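Local coordinates for protein MEM-A1 (Soil metagenome, PDB 6E0S) that probably hydrolyses beta-lactam antibiotics as a zinc-dependent subclass B3 metallo-beta-lactamase, an antibiotic-resistance enzyme from soil, at residues Q125-D130 with H169-V174; L86-H91 with T110-V115; R146-G151 with V161-T166; M189-S194 with I232-H237; A223-L228 with R265-R270. All coordinates share one frame; numbering follows the deposited sequence.

Overall arrangement
Along the chain, contact 2 comes first. Contact 3 is nested inside the loop closed by contact 1. Contacts 4 and 5 follow, with their segments alternating. Contact 2 lies in the seven-stranded sheet and contact 4 in the five-stranded one. Contact 3 joins strand 145-148 of the first to strand 159-165 of the second; its centre is about 9 Å from that of contact 2. Contact 1 is formed by loops. Contacts 1 and 2 supply two histidines to the same zinc ion, their centres about 13 Å apart. Contact 5 packs two helices about 11 Å from contact 4, between centres. The metal site is thus built from loops at the strand ends of both sheets.

Contact 1 of 5, residues Q125-D130 with H169-V174; sequences QPSKGD and HTQGGV. With ZN (zinc ion), chain B.
The side-chain amide of Gln-171 has the carbonyl group of Gly-129 over one face, with Gly-129 O 3.6 Å from Gln-171 CD. Ser-127 OG meets the oxygen of the same amide nearly along the C=O axis. It donates a hydrogen bond of 2.7 Å to Gln-171 OE1. The imidazole of His-169 has the zinc-bound water near its edge, in the ring plane, and its NE2 binds the zinc ion at 2.3 Å. Ser-127 OG lies anti to the backbone N (chi1 167°), facing Gln-171. It also accepts from Gly-129 N at 3.0 Å, an ST turn. This second bond limits the freedom of the hydroxyl. Asp-130 and Thr-170 lie side by side and point the same way, with Asp-130 OD1 4.0 Å from Thr-170 CG2. A water links the two loops: it donates to Asp-130 OD1 at 2.7 Å and accepts from Gln-171 N at 2.9 Å. Asp-130 OD1 also bonds His-93 NE2, which makes Asp-130 a second-shell residue of the metal site. His-169 ND1 is held by Asn-196 O, so both ring nitrogens are engaged and the ring rotation is fixed. Thr-170 OG1 bonds Glu-92. His-91, His-93 and a water complete the zinc coordination: the three-histidine metal site characteristic of metallo-beta-lactamases.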
# COMPACT_ATOMS: atom_id res chain seq x y z
N GLN A 125 11.54 -5.04 -13.34
CA GLN A 125 11.77 -6.48 -13.43
C GLN A 125 11.61 -7.10 -12.05
O GLN A 125 12.24 -6.64 -11.08
CB GLN A 125 13.17 -6.77 -13.99
CG GLN A 125 13.39 -6.22 -15.41
CD GLN A 125 14.75 -6.57 -16.04
OE1 GLN A 125 15.34 -7.62 -15.76
NE2 GLN A 125 15.25 -5.67 -16.90
N PRO A 126 10.76 -8.12 -11.92
CA PRO A 126 10.60 -8.80 -10.64
C PRO A 126 11.94 -9.31 -10.11
O PRO A 126 12.78 -9.79 -10.89
CB PRO A 126 9.65 -9.96 -10.97
CG PRO A 126 9.72 -10.11 -12.43
CD PRO A 126 9.98 -8.75 -13.00
N SER A 127 12.11 -9.21 -8.79
CA SER A 127 13.30 -9.75 -8.14
C SER A 127 13.29 -11.27 -8.16
O SER A 127 12.23 -11.89 -8.00
CB SER A 127 13.40 -9.28 -6.69
OG SER A 127 14.38 -10.05 -5.99
N LYS A 128 14.47 -11.87 -8.38
CA LYS A 128 14.58 -13.34 -8.34
C LYS A 128 14.32 -13.89 -6.95
O LYS A 128 14.08 -15.09 -6.80
CB LYS A 128 15.96 -13.79 -8.85
CG LYS A 128 16.20 -13.52 -10.35
CD LYS A 128 17.47 -14.24 -10.82
CE LYS A 128 17.57 -14.33 -12.34
NZ LYS A 128 18.50 -15.47 -12.74
N GLY A 129 14.36 -13.04 -5.94
CA GLY A 129 13.99 -13.44 -4.60
C GLY A 129 12.54 -13.16 -4.25
O GLY A 129 12.17 -13.34 -3.08
N ASP A 130 11.71 -12.75 -5.20
CA ASP A 130 10.32 -12.48 -4.87
C ASP A 130 9.63 -13.80 -4.55
O ASP A 130 9.86 -14.79 -5.26
CB ASP A 130 9.58 -11.79 -6.01
CG ASP A 130 8.32 -11.06 -5.53
OD1 ASP A 130 8.35 -9.81 -5.44
OD2 ASP A 130 7.31 -11.73 -5.29
N HIS A 169 5.52 -10.34 2.23
CA HIS A 169 4.80 -10.51 0.97
C HIS A 169 5.73 -10.25 -0.22
O HIS A 169 5.71 -11.01 -1.20
CB HIS A 169 3.58 -9.58 0.92
CG HIS A 169 2.70 -9.81 -0.28
ND1 HIS A 169 1.86 -10.88 -0.38
CD2 HIS A 169 2.52 -9.08 -1.41
CE1 HIS A 169 1.22 -10.84 -1.54
NE2 HIS A 169 1.61 -9.76 -2.19
N THR A 170 6.53 -9.19 -0.15
CA THR A 170 7.66 -8.94 -1.04
C THR A 170 8.91 -8.60 -0.23
O THR A 170 8.86 -8.30 0.97
CB THR A 170 7.41 -7.77 -2.00
OG1 THR A 170 7.40 -6.54 -1.24
CG2 THR A 170 6.07 -7.93 -2.74
N GLN A 171 10.05 -8.58 -0.92
CA GLN A 171 11.26 -8.20 -0.21
C GLN A 171 11.28 -6.73 0.17
O GLN A 171 12.05 -6.34 1.07
CB GLN A 171 12.48 -8.54 -1.06
CG GLN A 171 12.71 -10.03 -1.19
CD GLN A 171 13.88 -10.32 -2.11
OE1 GLN A 171 13.76 -10.19 -3.32
NE2 GLN A 171 15.01 -10.67 -1.53
N GLY A 172 10.45 -5.91 -0.47
CA GLY A 172 10.51 -4.46 -0.30
C GLY A 172 9.26 -3.79 0.24
O GLY A 172 9.17 -2.54 0.24
N GLY A 173 8.30 -4.58 0.72
CA GLY A 173 7.02 -4.01 1.13
C GLY A 173 7.15 -2.96 2.22
O GLY A 173 7.95 -3.10 3.16
N VAL A 174 6.32 -1.91 2.11
CA VAL A 174 6.34 -0.78 3.06
C VAL A 174 4.90 -0.41 3.41
O VAL A 174 4.03 -0.30 2.53
CB VAL A 174 7.08 0.46 2.52
CG1 VAL A 174 7.00 1.63 3.54
CG2 VAL A 174 8.53 0.13 2.16
ZN ZN B . 1.65 -8.51 -4.10
O HOH W 1 10.38 -9.36 -3.66
O HOH W 2 0.21 -9.06 -5.32

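Contact 2 of 5, residues L86-H91 with T110-V115; sequences LILNSH and TVLASV. With ZN (zinc ion), chain B.
Leu-88 and Leu-112 both hold CG anti to the carbonyl carbon, with chi1 -41° and -58°. Their side chains therefore lie alongside each other, pointing the same way on one face of the sheet. Leu-88 CD2 sits 3.5 Å from Leu-112 CD1 and nearly as close to its CB. Leu-86 reaches the same methyl from two residues earlier in the strand, with CD2 4.2 Å from Leu-112 CD1. On the other face Ile-87 CB meets Val-111 CG2 at 4.0 Å. The strands are parallel neighbours, joined through helices 94-97 and 100-107 as a beta-alpha-beta unit. Both backbone polar atoms of Ile-87 bond to strand 110-114: its N donates to Thr-110 O (2.9 Å) and its O accepts from Leu-112 N (2.8 Å). Asn-89 N continues the pattern to Leu-112 O. Helix 100-107 covers the Ile-87 and Val-111 face. Past the strand end the chain turns toward the metal. Asn-89 ND2 donates to His-91 O at 3.0 Å, from above the carbonyl plane, and also bonds Asp-60 OD1. A water spans Asn-89 O and Ser-114 N where the strands part. His-91 NE2 binds the zinc ion at 2.3 Å.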
# COMPACT_ATOMS: atom_id res chain seq x y z
N LEU A 86 4.72 13.53 -4.87
CA LEU A 86 5.38 12.29 -4.45
C LEU A 86 4.39 11.17 -4.62
O LEU A 86 3.22 11.33 -4.30
CB LEU A 86 5.83 12.33 -2.98
CG LEU A 86 6.71 13.52 -2.60
CD1 LEU A 86 6.75 13.72 -1.10
CD2 LEU A 86 8.11 13.23 -3.12
N ILE A 87 4.87 10.04 -5.13
CA ILE A 87 4.07 8.83 -5.22
C ILE A 87 4.79 7.79 -4.39
O ILE A 87 5.98 7.55 -4.62
CB ILE A 87 3.88 8.36 -6.67
CG1 ILE A 87 3.05 9.39 -7.45
CG2 ILE A 87 3.18 7.01 -6.68
CD1 ILE A 87 3.11 9.18 -9.02
N LEU A 88 4.10 7.22 -3.39
CA LEU A 88 4.70 6.23 -2.50
C LEU A 88 4.19 4.85 -2.89
O LEU A 88 3.05 4.71 -3.33
CB LEU A 88 4.35 6.49 -1.03
CG LEU A 88 4.37 7.94 -0.55
CD1 LEU A 88 4.02 8.06 0.97
CD2 LEU A 88 5.70 8.64 -0.91
N ASN A 89 5.03 3.83 -2.77
CA ASN A 89 4.63 2.47 -3.13
C ASN A 89 4.56 1.60 -1.88
O ASN A 89 5.45 1.65 -1.03
CB ASN A 89 5.60 1.89 -4.14
CG ASN A 89 5.27 0.45 -4.56
OD1 ASN A 89 6.16 -0.39 -4.64
ND2 ASN A 89 3.99 0.19 -4.88
N SER A 90 3.48 0.83 -1.76
CA SER A 90 3.37 -0.22 -0.74
C SER A 90 4.25 -1.41 -1.14
O SER A 90 5.26 -1.68 -0.50
CB SER A 90 1.91 -0.64 -0.54
OG SER A 90 1.37 -1.19 -1.73
N HIS A 91 3.93 -2.12 -2.23
CA HIS A 91 4.88 -3.13 -2.66
C HIS A 91 4.93 -3.24 -4.19
O HIS A 91 4.04 -2.81 -4.93
CB HIS A 91 4.62 -4.49 -1.98
CG HIS A 91 3.38 -5.18 -2.46
ND1 HIS A 91 2.17 -5.09 -1.80
CD2 HIS A 91 3.16 -5.98 -3.53
CE1 HIS A 91 1.26 -5.80 -2.45
NE2 HIS A 91 1.84 -6.33 -3.51
N THR A 110 8.10 12.56 -7.93
CA THR A 110 9.16 11.62 -7.57
C THR A 110 8.50 10.44 -6.89
O THR A 110 7.49 10.61 -6.19
CB THR A 110 10.17 12.29 -6.64
OG1 THR A 110 10.92 13.26 -7.38
CG2 THR A 110 11.17 11.28 -6.04
N VAL A 111 9.04 9.24 -7.14
CA VAL A 111 8.46 7.98 -6.66
C VAL A 111 9.34 7.43 -5.54
O VAL A 111 10.55 7.31 -5.71
CB VAL A 111 8.30 6.96 -7.81
CG1 VAL A 111 7.96 5.57 -7.28
CG2 VAL A 111 7.22 7.45 -8.75
N LEU A 112 8.71 7.10 -4.41
CA LEU A 112 9.42 6.68 -3.21
C LEU A 112 9.09 5.23 -2.88
O LEU A 112 7.92 4.82 -2.92
CB LEU A 112 9.06 7.60 -2.04
CG LEU A 112 9.32 9.10 -2.20
CD1 LEU A 112 9.00 9.81 -0.89
CD2 LEU A 112 10.76 9.36 -2.58
N ALA A 113 10.11 4.50 -2.43
CA ALA A 113 9.98 3.10 -2.06
C ALA A 113 11.12 2.72 -1.13
O ALA A 113 12.11 3.45 -0.98
CB ALA A 113 10.00 2.19 -3.32
N SER A 114 10.99 1.55 -0.51
CA SER A 114 12.12 0.98 0.21
C SER A 114 13.31 0.74 -0.72
O SER A 114 13.20 0.75 -1.96
CB SER A 114 11.74 -0.36 0.84
OG SER A 114 11.38 -1.27 -0.19
N VAL A 115 14.47 0.46 -0.11
CA VAL A 115 15.65 0.18 -0.92
C VAL A 115 15.39 -1.01 -1.85
O VAL A 115 15.68 -0.95 -3.05
CB VAL A 115 16.86 -0.07 -0.01
CG1 VAL A 115 18.07 -0.49 -0.82
CG2 VAL A 115 17.17 1.19 0.77
ZN ZN B . 1.65 -8.51 -4.10
O HOH W 3 8.27 0.48 -1.00
O HOH W 2 0.21 -9.06 -5.32

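Contact 3 of 5, residues R146-G151 with V161-T166; sequences RAVADG and VTARYT
Tyr-165 and Asp-150 lie one over the other, with the carboxylate and ring planes 13° apart. Asp-150 CB stands over the ring face, 3.8 Å from the centroid of the Tyr-165 ring, in a CH-pi contact. Asp-150 N is over a face too, but displaced toward the rim. The carboxylate continues past the ring to the tyrosine backbone. Tyr-165 N donates to Asp-150 OD1 at 2.8 Å; the bond is nearly straight (169°) and comes from above the carboxylate plane. A water lies within hydrogen-bonding distance of both Asp-150 OD1 and Tyr-165 O, at the edge of the Arg-164 guanidinium. At the far end of the ring, Val-148 O lies near its edge, in plane. Tyr-165 OH donates to Val-148 O in a very short bond of 2.5 Å. The same hydroxyl accepts from Val-115 N, so two bonds hold the phenol tip. Gly-151 N donates to Ala-163 O at 2.7 Å. Gly-151 has a positive phi (80°), which glycine tolerates well. Val-148 CG2 packs on Ala-163 CB at 3.7 Å, and both rest on Trp-176. The loop after strand 145-148 runs roughly at right angles to strand 159-165. The contact joins the outermost strand of the seven-stranded sheet to the five-stranded sheet, with helix 115-123 starting at the phenol tip and helix 214-226 touching Arg-164.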
# COMPACT_ATOMS: atom_id res chain seq x y z
N ARG A 146 13.39 7.43 -5.54
CA ARG A 146 14.29 7.67 -4.41
C ARG A 146 13.96 6.62 -3.36
O ARG A 146 12.79 6.39 -3.07
CB ARG A 146 14.11 9.07 -3.83
CG ARG A 146 14.86 9.30 -2.54
CD ARG A 146 15.10 10.80 -2.25
NE ARG A 146 13.89 11.61 -2.36
CZ ARG A 146 13.03 11.81 -1.37
NH1 ARG A 146 13.22 11.26 -0.18
NH2 ARG A 146 11.96 12.57 -1.56
N ALA A 147 14.98 5.99 -2.78
CA ALA A 147 14.73 5.01 -1.74
C ALA A 147 14.52 5.73 -0.42
O ALA A 147 15.16 6.76 -0.16
CB ALA A 147 15.91 4.04 -1.60
N VAL A 148 13.62 5.20 0.41
CA VAL A 148 13.46 5.68 1.78
C VAL A 148 13.90 4.58 2.73
O VAL A 148 13.76 3.38 2.44
CB VAL A 148 12.02 6.12 2.09
CG1 VAL A 148 11.57 7.28 1.14
CG2 VAL A 148 11.05 4.95 1.98
N ALA A 149 14.44 5.00 3.88
CA ALA A 149 14.85 4.11 4.94
C ALA A 149 13.67 3.80 5.85
O ALA A 149 12.67 4.51 5.88
CB ALA A 149 16.00 4.73 5.76
N ASP A 150 13.81 2.72 6.62
CA ASP A 150 12.80 2.36 7.59
C ASP A 150 12.71 3.47 8.64
O ASP A 150 13.72 3.93 9.16
CB ASP A 150 13.17 1.02 8.23
CG ASP A 150 12.04 0.38 8.99
OD1 ASP A 150 10.90 0.86 8.92
OD2 ASP A 150 12.31 -0.62 9.71
N GLY A 151 11.49 3.91 8.92
CA GLY A 151 11.27 5.01 9.84
C GLY A 151 11.50 6.39 9.27
O GLY A 151 11.29 7.38 9.99
N VAL A 161 4.60 11.74 6.33
CA VAL A 161 4.23 10.34 6.17
C VAL A 161 5.46 9.47 6.46
O VAL A 161 6.49 9.63 5.81
CB VAL A 161 3.69 10.06 4.75
CG1 VAL A 161 3.22 8.61 4.63
CG2 VAL A 161 2.53 11.01 4.40
N THR A 162 5.32 8.52 7.38
CA THR A 162 6.45 7.72 7.83
C THR A 162 6.48 6.38 7.10
O THR A 162 5.45 5.71 7.00
CB THR A 162 6.37 7.48 9.33
OG1 THR A 162 6.41 8.74 10.02
CG2 THR A 162 7.52 6.60 9.83
N ALA A 163 7.67 5.98 6.64
CA ALA A 163 7.85 4.64 6.07
C ALA A 163 8.06 3.62 7.18
O ALA A 163 8.95 3.78 8.05
CB ALA A 163 9.03 4.60 5.11
N ARG A 164 7.26 2.56 7.17
CA ARG A 164 7.43 1.44 8.09
C ARG A 164 7.67 0.19 7.26
O ARG A 164 6.73 -0.35 6.67
CB ARG A 164 6.22 1.27 9.02
CG ARG A 164 5.94 2.52 9.87
CD ARG A 164 7.07 2.79 10.85
NE ARG A 164 7.33 1.68 11.80
CZ ARG A 164 6.77 1.54 13.00
NH1 ARG A 164 5.90 2.44 13.45
NH2 ARG A 164 7.09 0.51 13.77
N TYR A 165 8.92 -0.27 7.21
CA TYR A 165 9.22 -1.45 6.41
C TYR A 165 8.38 -2.63 6.92
O TYR A 165 8.38 -2.94 8.11
CB TYR A 165 10.71 -1.77 6.52
CG TYR A 165 11.63 -1.00 5.59
CD1 TYR A 165 11.27 0.22 5.06
CD2 TYR A 165 12.91 -1.50 5.30
CE1 TYR A 165 12.15 0.92 4.17
CE2 TYR A 165 13.79 -0.81 4.45
CZ TYR A 165 13.41 0.39 3.89
OH TYR A 165 14.29 1.05 3.05
N THR A 166 7.64 -3.27 6.01
CA THR A 166 6.87 -4.47 6.35
C THR A 166 7.06 -5.52 5.26
O THR A 166 6.10 -5.93 4.59
CB THR A 166 5.39 -4.14 6.54
OG1 THR A 166 4.89 -3.48 5.36
CG2 THR A 166 5.17 -3.26 7.78
O HOH W 4 9.22 -1.22 10.36

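Contact 4 of 5, residues M189-S194 with I232-H237; sequences MVYADS and ILISAH
Ala-192 CB and Leu-233 CD1 make the tight spot of this contact, 3.5 Å apart and closer than usual van der Waals distance. Leu-233 holds CG anti to the backbone N (chi1 163°), which brings CD1 against the alanine. The same face carries Val-190 and Ser-235 and is covered by helix 263-285. The face with Met-189 and Ile-232 packs less closely. Met-189 is bent at chi2 and chi3, so its thioether folds alongside Ile-232, with Met-189 SD 3.8 Å from Ile-232 CD1. Strand 31-34 touches both residues. The Tyr-191 ring has Ile-234 O over one face, offset toward the rim. Its hydroxyl lies beside Ala-236, with Tyr-191 OH 3.9 Å from Ala-236 CA, and bonds Asp-60 OD2. The two strands are parallel neighbours, the ends of a beta-alpha-beta unit that crosses through helix 214-226. Four backbone bonds join them. Ile-234 N to Val-190 O (2.8 Å) is nearly straight at 173°, and Ala-236 N donates to Ala-192 O at 2.9 Å. Val-190 N and Ala-192 N donate to Ile-232 O and Ile-234 O. Beyond Ala-192 the chains part and touch sparsely. Asp-193 OD2 is 4.4 Å from Ala-236 CB. That carboxylate oxygen takes a bond from His-91 ND1, which probably orients a zinc ligand, and a weak one from Ser-194 N. His-237, at the end of the segment, is partly exposed; its O accepts from the buried Ser-235 OG at 2.6 Å, the donor lying above the carbonyl plane.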
# COMPACT_ATOMS: atom_id res chain seq x y z
N MET A 189 -3.55 7.47 10.74
CA MET A 189 -3.85 6.80 9.49
C MET A 189 -2.82 5.73 9.22
O MET A 189 -1.63 5.94 9.48
CB MET A 189 -3.86 7.81 8.32
CG MET A 189 -4.58 9.14 8.69
SD MET A 189 -6.35 8.86 8.92
CE MET A 189 -6.87 8.48 7.27
N VAL A 190 -3.26 4.57 8.71
CA VAL A 190 -2.32 3.51 8.39
C VAL A 190 -2.67 2.98 7.01
O VAL A 190 -3.78 2.48 6.81
CB VAL A 190 -2.35 2.36 9.41
CG1 VAL A 190 -1.49 1.18 8.90
CG2 VAL A 190 -1.88 2.83 10.81
N TYR A 191 -1.73 3.11 6.07
CA TYR A 191 -1.81 2.45 4.75
C TYR A 191 -1.03 1.15 4.90
O TYR A 191 0.20 1.15 4.89
CB TYR A 191 -1.26 3.30 3.62
CG TYR A 191 -1.60 2.71 2.26
CD1 TYR A 191 -2.61 3.28 1.49
CD2 TYR A 191 -0.90 1.60 1.74
CE1 TYR A 191 -2.94 2.78 0.25
CE2 TYR A 191 -1.22 1.11 0.44
CZ TYR A 191 -2.26 1.71 -0.26
OH TYR A 191 -2.63 1.25 -1.52
N ALA A 192 -1.73 0.04 5.07
CA ALA A 192 -1.07 -1.21 5.39
C ALA A 192 -0.76 -1.97 4.10
O ALA A 192 -1.64 -2.16 3.26
CB ALA A 192 -1.95 -2.06 6.31
N ASP A 193 0.49 -2.43 3.98
CA ASP A 193 0.85 -3.28 2.86
C ASP A 193 0.26 -4.67 3.08
O ASP A 193 -0.20 -5.01 4.17
CB ASP A 193 2.37 -3.39 2.73
CG ASP A 193 2.81 -4.01 1.39
OD1 ASP A 193 3.97 -4.43 1.30
OD2 ASP A 193 1.98 -4.07 0.45
N SER A 194 0.20 -5.44 2.00
CA SER A 194 -0.20 -6.83 2.14
C SER A 194 0.75 -7.54 3.08
O SER A 194 1.98 -7.36 3.02
CB SER A 194 -0.23 -7.53 0.78
OG SER A 194 -0.40 -8.93 1.00
N ILE A 232 -7.43 4.74 11.66
CA ILE A 232 -8.09 4.43 10.39
C ILE A 232 -7.13 3.60 9.54
O ILE A 232 -6.04 4.07 9.19
CB ILE A 232 -8.50 5.70 9.63
CG1 ILE A 232 -9.54 6.50 10.46
CG2 ILE A 232 -9.03 5.34 8.22
CD1 ILE A 232 -9.92 7.89 9.84
N LEU A 233 -7.55 2.40 9.20
CA LEU A 233 -6.76 1.49 8.37
C LEU A 233 -7.24 1.54 6.93
O LEU A 233 -8.45 1.46 6.68
CB LEU A 233 -6.88 0.06 8.91
CG LEU A 233 -6.45 -1.03 7.92
CD1 LEU A 233 -4.95 -0.98 7.70
CD2 LEU A 233 -6.87 -2.45 8.40
N ILE A 234 -6.31 1.64 5.98
CA ILE A 234 -6.58 1.42 4.56
C ILE A 234 -5.55 0.42 4.08
O ILE A 234 -4.36 0.73 4.08
CB ILE A 234 -6.51 2.71 3.75
CG1 ILE A 234 -7.54 3.71 4.27
CG2 ILE A 234 -6.74 2.40 2.26
CD1 ILE A 234 -7.32 5.13 3.74
N SER A 235 -5.97 -0.77 3.69
CA SER A 235 -4.99 -1.78 3.30
C SER A 235 -4.91 -1.82 1.77
O SER A 235 -5.84 -1.42 1.08
CB SER A 235 -5.36 -3.16 3.85
OG SER A 235 -6.69 -3.46 3.49
N ALA A 236 -3.76 -2.30 1.27
CA ALA A 236 -3.50 -2.26 -0.17
C ALA A 236 -4.60 -2.94 -0.98
O ALA A 236 -4.97 -2.47 -2.06
CB ALA A 236 -2.15 -2.91 -0.47
N HIS A 237 -5.09 -4.09 -0.50
CA HIS A 237 -6.38 -4.61 -0.96
C HIS A 237 -7.43 -4.12 0.01
O HIS A 237 -7.42 -4.53 1.18
CB HIS A 237 -6.37 -6.14 -1.03
CG HIS A 237 -5.58 -6.67 -2.18
ND1 HIS A 237 -6.12 -6.86 -3.43
CD2 HIS A 237 -4.27 -7.00 -2.29
CE1 HIS A 237 -5.20 -7.32 -4.25
NE2 HIS A 237 -4.06 -7.40 -3.59

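Contact 5 of 5, residues A223-L228 with R265-R270; sequences ATVAAL and RQYAER
The end of the crossover helix 214-226 meets the start of the long helix 263-285 through Ala-226 and Ala-268. Their small side chains allow close approach: Ala-226 CB is 3.7 Å from Ala-268 CB. Ala-268 CB is equally near Ala-226 N, so the methyl presses on the helix backbone as well. The backbones are also close here, with Ala-226 CA 4.2 Å from Arg-265 CA. Toward the protein interior, Val-225 CG1 comes to the edge of the Tyr-267 ring, near its plane, 4.0 Å from Tyr-267 CD1. Tyr-267 CG is anti to the backbone N (chi1 177°). The ring reaches in over the strands, against Leu-233 and Ser-235, and its hydroxyl bonds Asp-193 O. Both helices belong to the layer that covers one face of the five-stranded sheet of this alpha/beta metallo-beta-lactamase fold. A disulfide between Cys-230 and Cys-264 also ties the start of helix 263-285 to the chain just past helix 214-226. On the exposed side, Arg-265 bends at chi3 and lays its guanidinium face over the carbonyl oxygen at the helix end. Arg-265 NH1 is 3.4 Å from Ala-226 O, but the angle is too poor for a hydrogen bond. The positive group over a helix C-terminus is probably favourable electrostatically.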
# COMPACT_ATOMS: atom_id res chain seq x y z
N ALA A 223 3.73 -8.45 13.34
CA ALA A 223 3.79 -7.83 14.66
C ALA A 223 3.89 -6.32 14.57
O ALA A 223 3.28 -5.61 15.38
CB ALA A 223 4.98 -8.37 15.46
N THR A 224 4.65 -5.81 13.61
CA THR A 224 4.76 -4.36 13.41
C THR A 224 3.40 -3.73 13.15
O THR A 224 3.03 -2.74 13.78
CB THR A 224 5.70 -4.06 12.25
OG1 THR A 224 7.02 -4.41 12.64
CG2 THR A 224 5.68 -2.54 11.90
N VAL A 225 2.63 -4.30 12.21
CA VAL A 225 1.34 -3.71 11.87
C VAL A 225 0.37 -3.84 13.03
O VAL A 225 -0.40 -2.92 13.32
CB VAL A 225 0.81 -4.36 10.58
CG1 VAL A 225 -0.64 -3.93 10.33
CG2 VAL A 225 1.69 -3.94 9.41
N ALA A 226 0.41 -4.97 13.74
CA ALA A 226 -0.45 -5.15 14.89
C ALA A 226 -0.23 -4.07 15.93
O ALA A 226 -1.17 -3.68 16.64
CB ALA A 226 -0.21 -6.53 15.52
N ALA A 227 1.01 -3.58 16.06
CA ALA A 227 1.35 -2.63 17.12
C ALA A 227 1.17 -1.16 16.72
O ALA A 227 1.40 -0.27 17.55
CB ALA A 227 2.78 -2.85 17.60
N LEU A 228 0.73 -0.87 15.51
CA LEU A 228 0.74 0.51 15.06
C LEU A 228 -0.36 1.34 15.73
O LEU A 228 -1.45 0.84 16.04
CB LEU A 228 0.54 0.58 13.54
CG LEU A 228 1.64 0.03 12.65
CD1 LEU A 228 1.13 0.08 11.23
CD2 LEU A 228 2.88 0.90 12.81
N ARG A 265 -4.82 -4.47 14.27
CA ARG A 265 -4.58 -5.73 14.96
C ARG A 265 -5.39 -6.85 14.34
O ARG A 265 -4.89 -7.97 14.18
CB ARG A 265 -4.89 -5.56 16.46
CG ARG A 265 -4.76 -6.83 17.28
CD ARG A 265 -4.81 -6.53 18.80
NE ARG A 265 -4.50 -5.13 19.12
CZ ARG A 265 -3.27 -4.65 19.36
NH1 ARG A 265 -2.21 -5.45 19.32
NH2 ARG A 265 -3.11 -3.36 19.64
N GLN A 266 -6.64 -6.58 13.94
CA GLN A 266 -7.43 -7.62 13.29
C GLN A 266 -6.83 -8.02 11.94
O GLN A 266 -6.83 -9.21 11.58
CB GLN A 266 -8.88 -7.15 13.12
CG GLN A 266 -9.63 -7.11 14.45
CD GLN A 266 -10.88 -6.26 14.42
OE1 GLN A 266 -11.18 -5.62 13.42
NE2 GLN A 266 -11.59 -6.23 15.53
N TYR A 267 -6.38 -7.04 11.18
CA TYR A 267 -5.74 -7.29 9.89
C TYR A 267 -4.47 -8.13 10.08
O TYR A 267 -4.19 -9.05 9.30
CB TYR A 267 -5.41 -5.94 9.25
CG TYR A 267 -4.69 -5.94 7.94
CD1 TYR A 267 -3.31 -5.70 7.89
CD2 TYR A 267 -5.38 -6.14 6.75
CE1 TYR A 267 -2.63 -5.64 6.69
CE2 TYR A 267 -4.70 -6.11 5.54
CZ TYR A 267 -3.33 -5.88 5.51
OH TYR A 267 -2.66 -5.82 4.30
N ALA A 268 -3.69 -7.80 11.10
CA ALA A 268 -2.47 -8.55 11.35
C ALA A 268 -2.79 -9.96 11.82
O ALA A 268 -2.14 -10.92 11.37
CB ALA A 268 -1.59 -7.82 12.37
N GLU A 269 -3.82 -10.13 12.66
CA GLU A 269 -4.17 -11.47 13.11
C GLU A 269 -4.63 -12.32 11.93
O GLU A 269 -4.32 -13.52 11.86
CB GLU A 269 -5.26 -11.42 14.17
CG GLU A 269 -4.73 -11.05 15.53
CD GLU A 269 -5.79 -11.10 16.60
OE1 GLU A 269 -6.59 -12.08 16.60
OE2 GLU A 269 -5.83 -10.15 17.42
N ARG A 270 -5.37 -11.73 11.00
CA ARG A 270 -5.82 -12.50 9.85
C ARG A 270 -4.62 -12.95 9.01
O ARG A 270 -4.58 -14.09 8.53
CB ARG A 270 -6.80 -11.67 9.02
CG ARG A 270 -8.13 -11.50 9.73
CD ARG A 270 -9.18 -10.88 8.81
NE ARG A 270 -8.83 -9.52 8.39
CZ ARG A 270 -9.27 -8.40 8.96
NH1 ARG A 270 -10.07 -8.45 10.02
NH2 ARG A 270 -8.89 -7.22 8.46